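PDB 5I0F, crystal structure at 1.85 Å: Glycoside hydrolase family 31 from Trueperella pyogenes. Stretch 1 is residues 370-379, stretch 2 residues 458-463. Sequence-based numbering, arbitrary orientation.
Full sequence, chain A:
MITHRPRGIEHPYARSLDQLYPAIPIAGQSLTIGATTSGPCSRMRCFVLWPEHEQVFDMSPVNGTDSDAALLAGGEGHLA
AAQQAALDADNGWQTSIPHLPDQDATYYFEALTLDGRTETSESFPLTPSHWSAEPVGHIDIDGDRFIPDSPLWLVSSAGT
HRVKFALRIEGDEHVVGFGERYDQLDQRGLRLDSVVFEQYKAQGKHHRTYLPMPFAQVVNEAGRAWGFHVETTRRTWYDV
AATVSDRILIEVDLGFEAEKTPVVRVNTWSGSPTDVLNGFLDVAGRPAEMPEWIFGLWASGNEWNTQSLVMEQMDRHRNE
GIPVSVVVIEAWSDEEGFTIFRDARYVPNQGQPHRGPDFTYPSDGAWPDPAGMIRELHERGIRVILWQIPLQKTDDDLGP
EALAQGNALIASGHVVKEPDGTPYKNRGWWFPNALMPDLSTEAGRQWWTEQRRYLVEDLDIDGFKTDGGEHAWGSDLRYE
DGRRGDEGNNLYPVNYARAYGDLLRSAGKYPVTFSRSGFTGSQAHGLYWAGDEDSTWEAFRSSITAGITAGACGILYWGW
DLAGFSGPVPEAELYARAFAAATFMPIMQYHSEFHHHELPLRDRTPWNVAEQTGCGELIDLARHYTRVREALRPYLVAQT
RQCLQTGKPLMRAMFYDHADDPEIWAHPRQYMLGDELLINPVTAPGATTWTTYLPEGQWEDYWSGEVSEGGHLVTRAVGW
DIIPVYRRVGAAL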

ATOM      1  N   PRO A 370     -30.487   8.856   0.572  1.00 22.44           N
ATOM      2  CA  PRO A 370     -29.064   9.179   0.551  1.00 21.67           C
ATOM      3  C   PRO A 370     -28.789  10.547  -0.078  1.00 21.56           C
ATOM      4  O   PRO A 370     -27.921  11.274   0.402  1.00 20.80           O
ATOM      5  CB  PRO A 370     -28.430   8.018  -0.253  1.00 22.04           C
ATOM      6  CG  PRO A 370     -29.561   7.349  -0.946  1.00 22.49           C
ATOM      7  CD  PRO A 370     -30.785   7.594  -0.118  1.00 22.71           C
ATOM      8  N   ALA A 371     -29.552  10.917  -1.104  1.00 21.68           N
ATOM      9  CA  ALA A 371     -29.391  12.241  -1.706  1.00 22.42           C
ATOM     10  C   ALA A 371     -29.664  13.334  -0.664  1.00 22.36           C
ATOM     11  O   ALA A 371     -28.958  14.323  -0.640  1.00 23.02           O
ATOM     12  CB  ALA A 371     -30.295  12.420  -2.925  1.00 23.08           C
ATOM     13  N   GLY A 372     -30.672  13.129   0.192  1.00 22.27           N
ATOM     14  CA  GLY A 372     -30.995  14.040   1.303  1.00 22.32           C
ATOM     15  C   GLY A 372     -29.918  14.144   2.380  1.00 21.77           C
ATOM     16  O   GLY A 372     -29.606  15.233   2.851  1.00 21.75           O
ATOM     17  N   MET A 373     -29.341  13.013   2.766  1.00 21.02           N
ATOM     18  CA  MET A 373     -28.139  13.011   3.613  1.00 21.11           C
ATOM     19  C   MET A 373     -27.011  13.881   3.037  1.00 20.58           C
ATOM     20  O   MET A 373     -26.505  14.778   3.707  1.00 20.52           O
ATOM     21  CB  MET A 373     -27.653  11.578   3.837  1.00 20.74           C
ATOM     22  CG  MET A 373     -26.351  11.507   4.605  1.00 21.13           C
ATOM     23  SD  MET A 373     -25.804   9.815   4.732  1.00 21.61           S
ATOM     24  CE  MET A 373     -25.322   9.390   3.059  1.00 20.92           C
ATOM     25  N   ILE A 374     -26.675  13.654   1.773  1.00 20.44           N
ATOM     26  CA  ILE A 374     -25.559  14.367   1.152  1.00 20.65           C
ATOM     27  C   ILE A 374     -25.850  15.877   1.057  1.00 21.41           C
ATOM     28  O   ILE A 374     -24.998  16.692   1.389  1.00 21.04           O
ATOM     29  CB  ILE A 374     -25.167  13.745  -0.214  1.00 20.78           C
ATOM     30  CG1 ILE A 374     -24.689  12.289  -0.005  1.00 20.57           C
ATOM     31  CG2 ILE A 374     -24.055  14.556  -0.879  1.00 20.73           C
ATOM     32  CD1 ILE A 374     -24.872  11.358  -1.178  1.00 20.65           C
ATOM     33  N   ARG A 375     -27.058  16.238   0.631  1.00 22.20           N
ATOM     34  CA  ARG A 375     -27.442  17.637   0.556  1.00 23.69           C
ATOM     35  C   ARG A 375     -27.310  18.317   1.936  1.00 23.28           C
ATOM     36  O   ARG A 375     -26.762  19.412   2.057  1.00 22.57           O
ATOM     37  CB  ARG A 375     -28.880  17.762   0.017  1.00 25.42           C
ATOM     38  CG  ARG A 375     -29.425  19.177  -0.084  1.00 27.53           C
ATOM     39  CD  ARG A 375     -30.936  19.218  -0.354  1.00 29.61           C
ATOM     40  NE  ARG A 375     -31.685  18.718   0.809  1.00 30.38           N
ATOM     41  CZ  ARG A 375     -32.433  17.608   0.856  1.00 30.82           C
ATOM     42  NH1 ARG A 375     -32.629  16.835  -0.219  1.00 30.90           N
ATOM     43  NH2 ARG A 375     -33.017  17.275   2.005  1.00 31.17           N
ATOM     44  N   GLU A 376     -27.834  17.666   2.965  1.00 23.51           N
ATOM     45  CA  GLU A 376     -27.814  18.240   4.297  1.00 23.95           C
ATOM     46  C   GLU A 376     -26.410  18.307   4.866  1.00 22.81           C
ATOM     47  O   GLU A 376     -26.067  19.291   5.522  1.00 22.58           O
ATOM     48  CB  GLU A 376     -28.767  17.494   5.252  1.00 25.34           C
ATOM     49  CG  GLU A 376     -30.252  17.620   4.883  1.00 27.11           C
ATOM     50  CD  GLU A 376     -30.761  19.059   4.739  1.00 29.33           C
ATOM     51  OE1 GLU A 376     -30.443  19.896   5.615  1.00 32.15           O
ATOM     52  OE2 GLU A 376     -31.493  19.341   3.756  1.00 29.17           O
ATOM     53  N   LEU A 377     -25.599  17.280   4.625  1.00 21.50           N
ATOM     54  CA  LEU A 377     -24.199  17.345   5.040  1.00 21.62           C
ATOM     55  C   LEU A 377     -23.460  18.472   4.297  1.00 21.64           C
ATOM     56  O   LEU A 377     -22.761  19.273   4.949  1.00 21.20           O
ATOM     57  CB  LEU A 377     -23.534  15.977   4.933  1.00 21.51           C
ATOM     58  CG  LEU A 377     -24.046  14.982   5.989  1.00 21.76           C
ATOM     59  CD1 LEU A 377     -23.360  13.654   5.803  1.00 21.80           C
ATOM     60  CD2 LEU A 377     -23.867  15.427   7.426  1.00 22.37           C
ATOM     61  N   HIS A 378     -23.728  18.629   2.993  1.00 22.11           N
ATOM     62  CA  HIS A 378     -23.162  19.756   2.245  1.00 23.44           C
ATOM     63  C   HIS A 378     -23.539  21.108   2.844  1.00 25.61           C
ATOM     64  O   HIS A 378     -22.688  21.980   2.934  1.00 26.65           O
ATOM     65  CB  HIS A 378     -23.528  19.716   0.758  1.00 23.74           C
ATOM     66  CG  HIS A 378     -22.764  18.686  -0.019  1.00 22.87           C
ATOM     67  ND1 HIS A 378     -23.108  18.322  -1.300  1.00 22.56           N
ATOM     68  CD2 HIS A 378     -21.669  17.951   0.303  1.00 22.07           C
ATOM     69  CE1 HIS A 378     -22.267  17.397  -1.733  1.00 22.64           C
ATOM     70  NE2 HIS A 378     -21.373  17.167  -0.789  1.00 22.06           N
ATOM     71  N   GLU A 379     -24.778  21.266   3.294  1.00 27.32           N
ATOM     72  CA  GLU A 379     -25.210  22.536   3.917  1.00 30.28           C
ATOM     73  C   GLU A 379     -24.481  22.840   5.217  1.00 30.05           C
ATOM     74  O   GLU A 379     -24.317  24.000   5.580  1.00 30.17           O
ATOM     75  CB  GLU A 379     -26.708  22.535   4.159  1.00 32.28           C
ATOM     76  CG  GLU A 379     -27.477  22.664   2.868  1.00 35.27           C
ATOM     77  CD  GLU A 379     -28.968  22.528   3.060  1.00 37.99           C
ATOM     78  OE1 GLU A 379     -29.463  22.759   4.199  1.00 40.82           O
ATOM     79  OE2 GLU A 379     -29.647  22.216   2.054  1.00 40.55           O
ATOM     80  N   ASP A 458     -25.599  12.398  -9.829  1.00 25.58           N
ATOM     81  CA  ASP A 458     -26.969  12.463  -9.325  1.00 26.57           C
ATOM     82  C   ASP A 458     -26.987  12.623  -7.798  1.00 25.87           C
ATOM     83  O   ASP A 458     -27.647  13.523  -7.309  1.00 26.39           O
ATOM     84  CB  ASP A 458     -27.809  11.258  -9.814  1.00 27.29           C
ATOM     85  CG  ASP A 458     -27.828  11.136 -11.347  1.00 28.62           C
ATOM     86  OD1 ASP A 458     -27.599  12.178 -12.004  1.00 30.59           O
ATOM     87  OD2 ASP A 458     -28.063  10.031 -11.920  1.00 28.51           O
ATOM     88  N   LEU A 459     -26.264  11.793  -7.059  1.00 24.51           N
ATOM     89  CA  LEU A 459     -26.239  11.897  -5.590  1.00 24.18           C
ATOM     90  C   LEU A 459     -25.277  12.961  -5.023  1.00 23.66           C
ATOM     91  O   LEU A 459     -25.438  13.383  -3.875  1.00 23.53           O
ATOM     92  CB  LEU A 459     -25.955  10.533  -4.972  1.00 24.45           C
ATOM     93  CG  LEU A 459     -27.032   9.478  -5.202  1.00 25.64           C
ATOM     94  CD1 LEU A 459     -26.668   8.195  -4.451  1.00 25.56           C
ATOM     95  CD2 LEU A 459     -28.404   9.961  -4.781  1.00 26.38           C
ATOM     96  N   ASP A 460     -24.306  13.392  -5.831  1.00 22.85           N
ATOM     97  CA  ASP A 460     -23.417  14.517  -5.532  1.00 23.18           C
ATOM     98  C   ASP A 460     -22.337  14.189  -4.488  1.00 22.12           C
ATOM     99  O   ASP A 460     -21.911  15.066  -3.759  1.00 21.53           O
ATOM    100  CB  ASP A 460     -24.222  15.775  -5.150  1.00 24.21           C
ATOM    101  CG  ASP A 460     -23.435  17.079  -5.332  1.00 25.49           C
ATOM    102  OD1 ASP A 460     -22.579  17.171  -6.248  1.00 25.85           O
ATOM    103  OD2 ASP A 460     -23.690  18.022  -4.545  1.00 25.70           O
ATOM    104  N   ILE A 461     -21.859  12.945  -4.441  1.00 21.28           N
ATOM    105  CA  ILE A 461     -20.724  12.643  -3.576  1.00 20.95           C
ATOM    106  C   ILE A 461     -19.449  13.342  -4.063  1.00 20.76           C
ATOM    107  O   ILE A 461     -19.342  13.771  -5.221  1.00 20.56           O
ATOM    108  CB  ILE A 461     -20.464  11.135  -3.386  1.00 21.42           C
ATOM    109  CG1 ILE A 461     -19.918  10.483  -4.628  1.00 21.95           C
ATOM    110  CG2 ILE A 461     -21.707  10.398  -2.896  1.00 21.59           C
ATOM    111  CD1 ILE A 461     -19.338   9.125  -4.328  1.00 22.40           C
ATOM    112  N   ASP A 462     -18.480  13.455  -3.157  1.00 20.45           N
ATOM    113  CA  ASP A 462     -17.318  14.304  -3.357  1.00 20.09           C
ATOM    114  C   ASP A 462     -16.013  13.537  -3.581  1.00 19.87           C
ATOM    115  O   ASP A 462     -14.966  14.144  -3.822  1.00 20.33           O
ATOM    116  CB  ASP A 462     -17.164  15.194  -2.140  1.00 20.26           C
ATOM    117  CG  ASP A 462     -18.395  16.015  -1.888  1.00 20.60           C
ATOM    118  OD1 ASP A 462     -18.617  16.916  -2.689  1.00 19.94           O
ATOM    119  OD2 ASP A 462     -19.133  15.754  -0.900  1.00 21.01           O
ATOM    120  N   GLY A 463     -16.059  12.220  -3.484  1.00 18.94           N
ATOM    121  CA  GLY A 463     -14.858  11.439  -3.690  1.00 18.32           C
ATOM    122  C   GLY A 463     -15.027  10.000  -3.297  1.00 17.30           C
ATOM    123  O   GLY A 463     -16.113   9.583  -2.838  1.00 16.54           O
TER
HETATM  124  O   HOH W   1     -27.401  15.001  -2.945  1.00 24.84           O
HETATM  125  O   HOH W   2     -25.201  19.770  -2.215  1.00 41.94           O

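Residues 370-379 form a continuous helix, held by backbone hydrogen bonds from I374 N to P370 O through E379 N to R375 O, and one side of it rests on the irregular segment 458-463. The backbones come nearest at the start of the helix, where A371 CA lies 5.0 Å from L459 CA; farther along, I374 CA and I461 CA are 7.0 Å apart. The contact between the two stretches buries 336 Å², both sides summed.

A371 opens the contact. Its CB meets L459 CD2 at 3.6 Å, an apolar contact between two side-chain carbons. Beside this apolar pair, water 1 donates hydrogen bonds to A371 O (2.9 Å) and L459 O (2.7 Å), linking two carbonyls that could not bond to each other directly.

One turn on, I374 points toward the segment and carries the middle of the interface. Its CD1 packs against L459 CB at 4.0 Å and I461 CG2 at 3.7 Å, and also sits 3.4 Å from L459 O, while CG2 lies 3.6 Å from D460 O. I461 takes part although its CA-to-CB bond points away. G372, M373, R375, E376 and L377 make no contact with the segment; R375 instead forms a salt bridge with its neighbour, NE to E376 OE2 at 3.0 Å.

H378, one turn beyond I374, also points toward the segment and supplies the polar end of the contact. Its NE2 donates a short, nearly linear hydrogen bond to D462 OD2 (2.7 Å, 168°), which fixes a proton on that nitrogen. D460, whose positive phi marks the departure from the preceding helix, places its O 3.1 Å from H378 CE1, near the ring plane. On the other ring nitrogen, water 2 lies 2.7 Å from H378 ND1 and donates to D460 OD2 at 3.3 Å.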